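PDB 3APQ: DnaJ homolog subfamily C member 10, which reduces disulfide bonds in the endoplasmic reticulum, aiding both the correct folding of proteins and the degradation of misfolded ones. Local coordinates for residues A[45-54]-A[69-80]. Residues are numbered along the deposited sequence; the frame is centred on the assembly and turned at random.
Sequences FLKINRAYEV and EKGLEDNQGGQY
Arg50, on helix 41-55 of the J domain, reaches across to Glu73 and Glu69 in the segment 69-80 and illustrates how one extended side chain can hold a loop containing two beta turns, with no helix or strand of its own, against a helix. With CG anti to the backbone N (chi1 173°) and the chain straight as far as NE, its methylenes run past Gln76 O and carry the guanidinium to its partners. Arg50 NE and Arg50 NH2 grip Glu73 O side-on, both from the same face of the carbonyl plane, at 3.0 Å for Arg50 NE to Glu73 O. Arg50 NH2 also forms a salt bridge to Glu69 OE1 (2.8 Å), nearly straight at the hydrogen but arriving from above the carboxylate plane, which is turned 53° from the guanidinium. Shortening Arg50 to an alanine removes the whole guanidinium and would probably leave the Glu69 carboxylate without this countercharge and Glu73 O without two donors. Gly77 passes so near the helix, 4.0 Å from its CA to Arg50 CA, that a CB would clash with that atom. Farther along, Asn49 ND2 donates to Gly77 O from above the carbonyl plane. The far end is aromatic: the Phe45 edge meets a Tyr80 face in a T-shaped stack, planes 83° apart, while Leu46 CD2 touches the Tyr80 rim and the Tyr80 hydroxyl is hydrogen-bonded to His42 ND1. Beside Gly77, water 2 donates to Glu53 OE1 and accepts from Gln79 N at 2.6 Å.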
ATOM      1  N   PHE A  45     -14.393  -2.558 -17.580  1.00 25.67           N
ATOM      2  CA  PHE A  45     -13.402  -2.091 -16.608  1.00 23.87           C
ATOM      3  C   PHE A  45     -14.013  -1.258 -15.465  1.00 24.65           C
ATOM      4  O   PHE A  45     -13.541  -1.299 -14.297  1.00 23.88           O
ATOM      5  CB  PHE A  45     -12.278  -1.328 -17.300  1.00 23.57           C
ATOM      6  CG  PHE A  45     -11.065  -1.100 -16.428  1.00 23.16           C
ATOM      7  CD1 PHE A  45     -10.327  -2.190 -15.966  1.00 29.41           C
ATOM      8  CD2 PHE A  45     -10.681   0.166 -16.050  1.00 27.41           C
ATOM      9  CE1 PHE A  45      -9.208  -1.997 -15.149  1.00 28.62           C
ATOM     10  CE2 PHE A  45      -9.563   0.373 -15.239  1.00 26.61           C
ATOM     11  CZ  PHE A  45      -8.828  -0.696 -14.800  1.00 28.22           C
ATOM     12  N   LEU A  46     -15.002  -0.438 -15.804  1.00 24.69           N
ATOM     13  CA  LEU A  46     -15.734   0.340 -14.788  1.00 24.90           C
ATOM     14  C   LEU A  46     -16.247  -0.612 -13.669  1.00 24.32           C
ATOM     15  O   LEU A  46     -16.147  -0.283 -12.490  1.00 24.07           O
ATOM     16  CB  LEU A  46     -16.911   1.113 -15.442  1.00 26.26           C
ATOM     17  CG  LEU A  46     -16.605   2.366 -16.280  1.00 26.75           C
ATOM     18  CD1 LEU A  46     -17.859   3.151 -16.509  1.00 28.94           C
ATOM     19  CD2 LEU A  46     -15.609   3.249 -15.602  1.00 29.18           C
ATOM     20  N   LYS A  47     -16.796  -1.770 -14.055  1.00 22.98           N
ATOM     21  CA  LYS A  47     -17.345  -2.724 -13.082  1.00 23.23           C
ATOM     22  C   LYS A  47     -16.252  -3.304 -12.199  1.00 20.11           C
ATOM     23  O   LYS A  47     -16.456  -3.464 -11.019  1.00 18.91           O
ATOM     24  CB  LYS A  47     -18.043  -3.892 -13.757  1.00 24.44           C
ATOM     25  CG  LYS A  47     -19.314  -3.534 -14.560  1.00 30.96           C
ATOM     26  CD  LYS A  47     -19.808  -4.655 -15.549  1.00 38.83           C
ATOM     27  CE  LYS A  47     -20.001  -6.065 -14.899  1.00 40.78           C
ATOM     28  NZ  LYS A  47     -18.722  -6.920 -14.830  1.00 37.20           N
ATOM     29  N   ILE A  48     -15.115  -3.650 -12.805  1.00 19.92           N
ATOM     30  CA  ILE A  48     -13.977  -4.210 -12.035  1.00 20.92           C
ATOM     31  C   ILE A  48     -13.448  -3.111 -11.116  1.00 19.78           C
ATOM     32  O   ILE A  48     -13.134  -3.348  -9.950  1.00 18.50           O
ATOM     33  CB  ILE A  48     -12.815  -4.716 -12.986  1.00 20.76           C
ATOM     34  CG1 ILE A  48     -13.173  -5.938 -13.803  1.00 26.95           C
ATOM     35  CG2 ILE A  48     -11.532  -4.999 -12.212  1.00 22.96           C
ATOM     36  CD1 ILE A  48     -14.410  -6.678 -13.352  1.00 32.15           C
ATOM     37  N   ASN A  49     -13.277  -1.894 -11.661  1.00 19.32           N
ATOM     38  CA  ASN A  49     -12.797  -0.776 -10.828  1.00 18.88           C
ATOM     39  C   ASN A  49     -13.710  -0.473  -9.629  1.00 18.14           C
ATOM     40  O   ASN A  49     -13.225  -0.218  -8.537  1.00 19.55           O
ATOM     41  CB  ASN A  49     -12.568   0.515 -11.648  1.00 18.46           C
ATOM     42  CG  ASN A  49     -11.689   1.515 -10.894  1.00 23.71           C
ATOM     43  OD1 ASN A  49     -10.588   1.174 -10.417  1.00 23.82           O
ATOM     44  ND2 ASN A  49     -12.198   2.714 -10.715  1.00 22.55           N
ATOM     45  N   ARG A  50     -15.035  -0.526  -9.840  1.00 17.26           N
ATOM     46  CA  ARG A  50     -16.013  -0.242  -8.786  1.00 17.65           C
ATOM     47  C   ARG A  50     -15.892  -1.281  -7.673  1.00 17.70           C
ATOM     48  O   ARG A  50     -15.888  -0.916  -6.470  1.00 18.98           O
ATOM     49  CB  ARG A  50     -17.430  -0.233  -9.404  1.00 17.64           C
ATOM     50  CG  ARG A  50     -18.558  -0.121  -8.495  1.00 18.92           C
ATOM     51  CD  ARG A  50     -19.843  -0.028  -9.411  1.00 25.08           C
ATOM     52  NE  ARG A  50     -21.057   0.085  -8.617  1.00 25.88           N
ATOM     53  CZ  ARG A  50     -21.717  -0.943  -8.106  1.00 26.01           C
ATOM     54  NH1 ARG A  50     -21.287  -2.174  -8.325  1.00 24.49           N
ATOM     55  NH2 ARG A  50     -22.814  -0.739  -7.366  1.00 26.03           N
ATOM     56  N   ALA A  51     -15.776  -2.545  -8.081  1.00 18.57           N
ATOM     57  CA  ALA A  51     -15.459  -3.673  -7.147  1.00 18.16           C
ATOM     58  C   ALA A  51     -14.199  -3.412  -6.321  1.00 18.08           C
ATOM     59  O   ALA A  51     -14.225  -3.456  -5.079  1.00 17.59           O
ATOM     60  CB  ALA A  51     -15.334  -4.982  -7.905  1.00 17.76           C
ATOM     61  N   TYR A  52     -13.091  -3.174  -7.015  1.00 18.11           N
ATOM     62  CA  TYR A  52     -11.826  -2.863  -6.355  1.00 17.84           C
ATOM     63  C   TYR A  52     -11.966  -1.679  -5.388  1.00 18.95           C
ATOM     64  O   TYR A  52     -11.448  -1.715  -4.265  1.00 19.58           O
ATOM     65  CB  TYR A  52     -10.647  -2.642  -7.355  1.00 17.46           C
ATOM     66  CG  TYR A  52      -9.438  -2.169  -6.618  1.00 18.38           C
ATOM     67  CD1 TYR A  52      -8.772  -3.028  -5.706  1.00 16.87           C
ATOM     68  CD2 TYR A  52      -8.964  -0.842  -6.768  1.00 18.99           C
ATOM     69  CE1 TYR A  52      -7.652  -2.564  -4.937  1.00 14.51           C
ATOM     70  CE2 TYR A  52      -7.845  -0.387  -6.039  1.00 16.59           C
ATOM     71  CZ  TYR A  52      -7.210  -1.249  -5.128  1.00 18.65           C
ATOM     72  OH  TYR A  52      -6.157  -0.780  -4.386  1.00 17.47           O
ATOM     73  N   GLU A  53     -12.638  -0.605  -5.792  1.00 20.06           N
ATOM     74  CA  GLU A  53     -12.706   0.548  -4.877  1.00 21.55           C
ATOM     75  C   GLU A  53     -13.503   0.280  -3.596  1.00 21.08           C
ATOM     76  O   GLU A  53     -13.306   0.931  -2.556  1.00 21.74           O
ATOM     77  CB  GLU A  53     -13.157   1.824  -5.589  1.00 23.07           C
ATOM     78  CG  GLU A  53     -12.195   2.160  -6.744  1.00 26.76           C
ATOM     79  CD  GLU A  53     -12.166   3.603  -7.145  1.00 37.41           C
ATOM     80  OE1 GLU A  53     -13.244   4.252  -7.197  1.00 39.26           O
ATOM     81  OE2 GLU A  53     -11.034   4.084  -7.420  1.00 39.18           O
ATOM     82  N   VAL A  54     -14.411  -0.679  -3.655  1.00 19.92           N
ATOM     83  CA  VAL A  54     -15.143  -1.005  -2.437  1.00 18.19           C
ATOM     84  C   VAL A  54     -14.273  -1.951  -1.555  1.00 17.76           C
ATOM     85  O   VAL A  54     -14.069  -1.708  -0.351  1.00 17.81           O
ATOM     86  CB  VAL A  54     -16.538  -1.582  -2.736  1.00 18.11           C
ATOM     87  CG1 VAL A  54     -17.098  -2.320  -1.459  1.00 19.90           C
ATOM     88  CG2 VAL A  54     -17.476  -0.446  -3.230  1.00 19.12           C
ATOM     89  N   GLU A  69     -24.581  -4.578  -1.710  1.00 24.73           N
ATOM     90  CA  GLU A  69     -24.317  -3.278  -2.338  1.00 25.04           C
ATOM     91  C   GLU A  69     -25.121  -2.122  -1.735  1.00 26.24           C
ATOM     92  O   GLU A  69     -25.352  -1.102  -2.381  1.00 26.11           O
ATOM     93  CB  GLU A  69     -24.615  -3.383  -3.849  1.00 25.36           C
ATOM     94  CG  GLU A  69     -23.632  -4.300  -4.584  1.00 25.11           C
ATOM     95  CD  GLU A  69     -23.544  -4.032  -6.081  1.00 25.84           C
ATOM     96  OE1 GLU A  69     -24.189  -3.062  -6.569  1.00 28.51           O
ATOM     97  OE2 GLU A  69     -22.826  -4.794  -6.770  1.00 26.20           O
ATOM     98  N   LYS A  70     -25.541  -2.284  -0.489  1.00 26.42           N
ATOM     99  CA  LYS A  70     -26.338  -1.279   0.183  1.00 28.26           C
ATOM    100  C   LYS A  70     -25.648   0.101   0.118  1.00 28.88           C
ATOM    101  O   LYS A  70     -24.423   0.196   0.343  1.00 27.54           O
ATOM    102  CB  LYS A  70     -26.546  -1.727   1.637  1.00 27.97           C
ATOM    103  CG  LYS A  70     -27.398  -0.761   2.420  1.00 30.86           C
ATOM    104  CD  LYS A  70     -27.345  -1.117   3.882  1.00 32.24           C
ATOM    105  CE  LYS A  70     -28.448  -0.402   4.604  1.00 35.65           C
ATOM    106  NZ  LYS A  70     -28.347  -0.770   6.048  1.00 32.27           N
ATOM    107  N   GLY A  71     -26.417   1.140  -0.240  1.00 29.92           N
ATOM    108  CA  GLY A  71     -25.889   2.496  -0.324  1.00 31.42           C
ATOM    109  C   GLY A  71     -24.937   2.795  -1.487  1.00 32.41           C
ATOM    110  O   GLY A  71     -24.509   3.950  -1.656  1.00 32.74           O
ATOM    111  N   LEU A  72     -24.619   1.790  -2.313  1.00 31.11           N
ATOM    112  CA  LEU A  72     -23.783   2.009  -3.514  1.00 30.12           C
ATOM    113  C   LEU A  72     -24.635   2.524  -4.668  1.00 31.10           C
ATOM    114  O   LEU A  72     -25.837   2.322  -4.671  1.00 30.87           O
ATOM    115  CB  LEU A  72     -23.074   0.707  -3.927  1.00 29.65           C
ATOM    116  CG  LEU A  72     -22.246  -0.040  -2.876  1.00 28.81           C
ATOM    117  CD1 LEU A  72     -21.428  -1.135  -3.560  1.00 26.73           C
ATOM    118  CD2 LEU A  72     -21.326   0.950  -2.133  1.00 30.81           C
ATOM    119  N   GLU A  73     -24.012   3.203  -5.627  1.00 31.19           N
ATOM    120  CA  GLU A  73     -24.691   3.592  -6.871  1.00 32.59           C
ATOM    121  C   GLU A  73     -24.167   2.763  -8.039  1.00 31.50           C
ATOM    122  O   GLU A  73     -22.985   2.338  -8.053  1.00 30.00           O
ATOM    123  CB  GLU A  73     -24.488   5.075  -7.139  1.00 33.48           C
ATOM    124  CG  GLU A  73     -24.887   5.867  -5.932  1.00 39.38           C
ATOM    125  CD  GLU A  73     -24.384   7.285  -5.966  1.00 45.26           C
ATOM    126  OE1 GLU A  73     -23.155   7.507  -6.141  1.00 47.38           O
ATOM    127  OE2 GLU A  73     -25.238   8.173  -5.782  1.00 48.23           O
ATOM    128  N   ASP A  74     -25.040   2.517  -9.020  1.00 31.91           N
ATOM    129  CA  ASP A  74     -24.647   1.729 -10.188  1.00 32.55           C
ATOM    130  C   ASP A  74     -23.483   2.372 -10.964  1.00 33.14           C
ATOM    131  O   ASP A  74     -22.650   1.667 -11.519  1.00 32.99           O
ATOM    132  CB  ASP A  74     -25.842   1.475 -11.115  1.00 32.83           C
ATOM    133  CG  ASP A  74     -26.785   0.396 -10.565  1.00 33.57           C
ATOM    134  OD1 ASP A  74     -26.434  -0.279  -9.568  1.00 32.90           O
ATOM    135  OD2 ASP A  74     -27.886   0.216 -11.120  1.00 30.33           O
ATOM    136  N   ASN A  75     -23.415   3.697 -10.984  1.00 34.16           N
ATOM    137  CA  ASN A  75     -22.346   4.358 -11.749  1.00 36.20           C
ATOM    138  C   ASN A  75     -21.144   4.902 -10.952  1.00 36.71           C
ATOM    139  O   ASN A  75     -20.325   5.612 -11.536  1.00 38.04           O
ATOM    140  CB  ASN A  75     -22.906   5.506 -12.609  1.00 36.31           C
ATOM    141  CG  ASN A  75     -23.498   6.617 -11.763  1.00 37.63           C
ATOM    142  OD1 ASN A  75     -23.859   6.390 -10.598  1.00 39.74           O
ATOM    143  ND2 ASN A  75     -23.583   7.820 -12.320  1.00 36.61           N
ATOM    144  N   GLN A  76     -21.042   4.607  -9.653  1.00 37.35           N
ATOM    145  CA  GLN A  76     -19.867   5.019  -8.867  1.00 37.70           C
ATOM    146  C   GLN A  76     -18.656   4.125  -9.238  1.00 38.11           C
ATOM    147  O   GLN A  76     -18.810   3.108  -9.943  1.00 37.77           O
ATOM    148  CB  GLN A  76     -20.167   4.952  -7.362  1.00 38.01           C
ATOM    149  CG  GLN A  76     -20.083   3.546  -6.813  1.00 38.62           C
ATOM    150  CD  GLN A  76     -20.299   3.470  -5.311  1.00 38.13           C
ATOM    151  OE1 GLN A  76     -21.294   3.994  -4.777  1.00 36.78           O
ATOM    152  NE2 GLN A  76     -19.372   2.808  -4.623  1.00 35.63           N
ATOM    153  N   GLY A  77     -17.453   4.507  -8.803  1.00 38.15           N
ATOM    154  CA  GLY A  77     -16.229   3.773  -9.198  1.00 39.36           C
ATOM    155  C   GLY A  77     -15.903   3.971 -10.673  1.00 40.06           C
ATOM    156  O   GLY A  77     -15.409   3.063 -11.351  1.00 41.14           O
ATOM    157  N   GLY A  78     -16.160   5.174 -11.181  1.00 41.31           N
ATOM    158  CA  GLY A  78     -15.972   5.450 -12.604  1.00 41.18           C
ATOM    159  C   GLY A  78     -14.655   6.104 -12.986  1.00 41.13           C
ATOM    160  O   GLY A  78     -14.406   6.342 -14.175  1.00 41.57           O
ATOM    161  N   GLN A  79     -13.817   6.423 -12.002  1.00 39.72           N
ATOM    162  CA  GLN A  79     -12.614   7.204 -12.296  1.00 38.66           C
ATOM    163  C   GLN A  79     -11.418   6.289 -12.184  1.00 35.94           C
ATOM    164  O   GLN A  79     -11.041   5.916 -11.083  1.00 35.70           O
ATOM    165  CB  GLN A  79     -12.484   8.338 -11.305  1.00 39.89           C
ATOM    166  CG  GLN A  79     -13.485   9.447 -11.508  1.00 43.36           C
ATOM    167  CD  GLN A  79     -13.289  10.543 -10.483  1.00 49.77           C
ATOM    168  OE1 GLN A  79     -12.265  11.242 -10.503  1.00 51.15           O
ATOM    169  NE2 GLN A  79     -14.264  10.699  -9.561  1.00 51.26           N
ATOM    170  N   TYR A  80     -10.846   5.894 -13.314  1.00 32.25           N
ATOM    171  CA  TYR A  80      -9.728   4.984 -13.255  1.00 28.97           C
ATOM    172  C   TYR A  80      -8.513   5.710 -13.810  1.00 26.82           C
ATOM    173  O   TYR A  80      -8.619   6.783 -14.356  1.00 26.03           O
ATOM    174  CB  TYR A  80      -9.997   3.627 -13.946  1.00 28.32           C
ATOM    175  CG  TYR A  80     -10.473   3.733 -15.375  1.00 27.71           C
ATOM    176  CD1 TYR A  80      -9.581   3.976 -16.413  1.00 28.88           C
ATOM    177  CD2 TYR A  80     -11.844   3.614 -15.682  1.00 28.94           C
ATOM    178  CE1 TYR A  80     -10.031   4.111 -17.714  1.00 31.53           C
ATOM    179  CE2 TYR A  80     -12.309   3.725 -16.983  1.00 28.96           C
ATOM    180  CZ  TYR A  80     -11.405   3.967 -17.996  1.00 31.47           C
ATOM    181  OH  TYR A  80     -11.847   4.076 -19.276  1.00 33.23           O
TER
HETATM  182  O   HOH W   1     -16.952   2.050  -5.976  1.00 24.92           O
HETATM  183  O   HOH W   2     -13.855   5.930  -9.419  1.00 36.89           O